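Local coordinates for gram-negative insecticidal protein (Chromobacterium piscinae, PDB 6FBM) that is an insecticidal toxin of the MACPF and beta-tripod families that probably acts by forming pores in membranes of susceptible insects, at residues Y352-Q357 with G419-L424. Numbering follows the deposited sequence.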
loop_
_atom_site.group_PDB
_atom_site.type_symbol
_atom_site.label_atom_id
_atom_site.label_comp_id
_atom_site.label_asym_id
_atom_site.label_seq_id
_atom_site.Cartn_x
_atom_site.Cartn_y
_atom_site.Cartn_z
ATOM N N TYR A 352 38.838 8.916 48.703
ATOM C CA TYR A 352 39.475 10.131 49.192
ATOM C C TYR A 352 40.965 10.028 48.918
ATOM O O TYR A 352 41.536 8.945 48.967
ATOM C CB TYR A 352 39.247 10.321 50.672
ATOM C CG TYR A 352 37.898 10.890 51.023
ATOM C CD1 TYR A 352 36.796 10.050 51.236
ATOM C CD2 TYR A 352 37.738 12.252 51.184
ATOM C CE1 TYR A 352 35.568 10.561 51.571
ATOM C CE2 TYR A 352 36.517 12.777 51.528
ATOM C CZ TYR A 352 35.421 11.930 51.713
ATOM O OH TYR A 352 34.200 12.472 52.054
ATOM N N LYS A 353 41.590 11.165 48.630
ATOM C CA LYS A 353 42.968 11.181 48.140
ATOM C C LYS A 353 43.855 12.153 48.921
ATOM O O LYS A 353 43.408 13.208 49.348
ATOM C CB LYS A 353 42.991 11.533 46.659
ATOM C CG LYS A 353 42.076 10.686 45.781
ATOM C CD LYS A 353 42.507 9.212 45.696
ATOM C CE LYS A 353 41.473 8.372 44.963
ATOM N NZ LYS A 353 42.082 7.102 44.491
ATOM N N MET A 354 45.110 11.760 49.083
ATOM C CA MET A 354 46.149 12.568 49.710
ATOM C C MET A 354 46.654 13.593 48.741
ATOM O O MET A 354 46.841 13.275 47.554
ATOM C CB MET A 354 47.320 11.675 50.134
ATOM C CG MET A 354 48.514 12.395 50.746
ATOM S SD MET A 354 49.715 11.159 51.192
ATOM C CE MET A 354 51.104 12.227 51.603
ATOM N N VAL A 355 46.886 14.811 49.248
ATOM C CA VAL A 355 47.522 15.874 48.453
ATOM C C VAL A 355 48.871 16.363 48.996
ATOM O O VAL A 355 49.591 17.099 48.300
ATOM C CB VAL A 355 46.585 17.066 48.279
ATOM C CG1 VAL A 355 45.378 16.625 47.473
ATOM C CG2 VAL A 355 46.166 17.658 49.615
ATOM N N GLY A 356 49.227 15.946 50.220
ATOM C CA GLY A 356 50.459 16.392 50.860
ATOM C C GLY A 356 50.664 15.768 52.212
ATOM O O GLY A 356 49.737 15.175 52.765
ATOM N N GLN A 357 51.894 15.877 52.715
ATOM C CA GLN A 357 52.239 15.472 54.086
ATOM C C GLN A 357 51.994 16.595 55.046
ATOM O O GLN A 357 52.108 17.765 54.681
ATOM C CB GLN A 357 53.712 15.073 54.215
ATOM C CG GLN A 357 53.895 13.590 54.114
ATOM C CD GLN A 357 55.322 13.175 54.090
ATOM O OE1 GLN A 357 56.234 13.999 54.028
ATOM N NE2 GLN A 357 55.537 11.879 54.129
ATOM N N GLY A 419 51.386 19.680 48.131
ATOM C CA GLY A 419 52.403 19.516 49.142
ATOM C C GLY A 419 53.457 18.500 48.798
ATOM O O GLY A 419 53.181 17.528 48.108
ATOM N N ASP A 420 54.663 18.720 49.319
ATOM C CA ASP A 420 55.754 17.778 49.124
ATOM C C ASP A 420 55.699 16.662 50.142
ATOM O O ASP A 420 54.941 16.712 51.089
ATOM C CB ASP A 420 57.097 18.502 49.166
ATOM C CG ASP A 420 57.284 19.454 48.004
ATOM O OD1 ASP A 420 56.667 19.259 46.945
ATOM O OD2 ASP A 420 58.056 20.413 48.147
ATOM N N VAL A 421 56.534 15.668 49.904
ATOM C CA VAL A 421 56.632 14.475 50.719
ATOM C C VAL A 421 58.087 14.251 51.068
ATOM O O VAL A 421 58.943 14.187 50.178
ATOM C CB VAL A 421 56.139 13.262 49.924
ATOM C CG1 VAL A 421 56.361 11.987 50.706
ATOM C CG2 VAL A 421 54.671 13.446 49.547
ATOM N N MET A 422 58.372 14.145 52.353
ATOM C CA MET A 422 59.708 13.829 52.819
ATOM C C MET A 422 59.820 12.333 52.932
ATOM O O MET A 422 58.877 11.672 53.335
ATOM C CB MET A 422 59.969 14.429 54.194
ATOM C CG MET A 422 59.883 15.930 54.245
ATOM S SD MET A 422 61.022 16.782 53.174
ATOM C CE MET A 422 62.599 16.247 53.788
ATOM N N MET A 423 61.000 11.832 52.590
ATOM C CA MET A 423 61.383 10.447 52.780
ATOM C C MET A 423 62.616 10.482 53.672
ATOM O O MET A 423 63.668 10.966 53.252
ATOM C CB MET A 423 61.691 9.779 51.433
ATOM C CG MET A 423 60.494 9.690 50.489
ATOM S SD MET A 423 59.123 8.683 51.086
ATOM C CE MET A 423 59.763 7.020 50.887
ATOM N N LEU A 424 62.471 9.972 54.889
ATOM C CA LEU A 424 63.426 10.196 55.965
ATOM C C LEU A 424 63.930 8.864 56.532
ATOM O O LEU A 424 63.134 7.980 56.871
ATOM C CB LEU A 424 62.787 11.021 57.074
ATOM C CG LEU A 424 62.204 12.384 56.671
ATOM C CD1 LEU A 424 61.368 12.976 57.800
ATOM C CD2 LEU A 424 63.258 13.385 56.265
HETATM O O HOH W 1 57.043 9.308 54.282
HETATM O O HOH W 2 53.150 18.570 52.007
#
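In the C-terminal, Vps62-like part of the toxin, a loop meets a strand where the side chain of Gln357 reaches the backbone of Met422 on strand 421-426. Its chain runs extended beyond CG, with CD anti to CA (chi2 174°), and its amide addresses both peptide groups of Met422. OE1 accepts from Met422 N at 2.7 Å; the bond is fairly straight at hydrogen (161°), with the donor 36° above the carbonyl plane. NE2 returns a weak, 3.4 Å bond to Met422 O. Water 1 lies 3.1 Å from Met422 O and takes a weak bond from NE2, whose two protons are shared with a third acceptor, Asn345 OD1. Val421 crosses the glutamine at about a right angle, CG1 lying 3.5 Å from NE2. At the other end of the contact Gly356 and Gly419 bring their CA atoms to 4.1 Å, and water 2 sits between Gln357 O (3.0 Å) and Asp420 O (2.7 Å). Asp420 OD2 forms a salt bridge with Arg408 and accepts from Gly485 N. Met354 CE meets Val421 CG2 at 4.3 Å. Here a glutamine amide pairs with a strand's N-H and, weakly, its C=O, as a peptide group would, joining the loop after strand 352-354 of the mixed sheet to strand 421-426 of an antiparallel sheet.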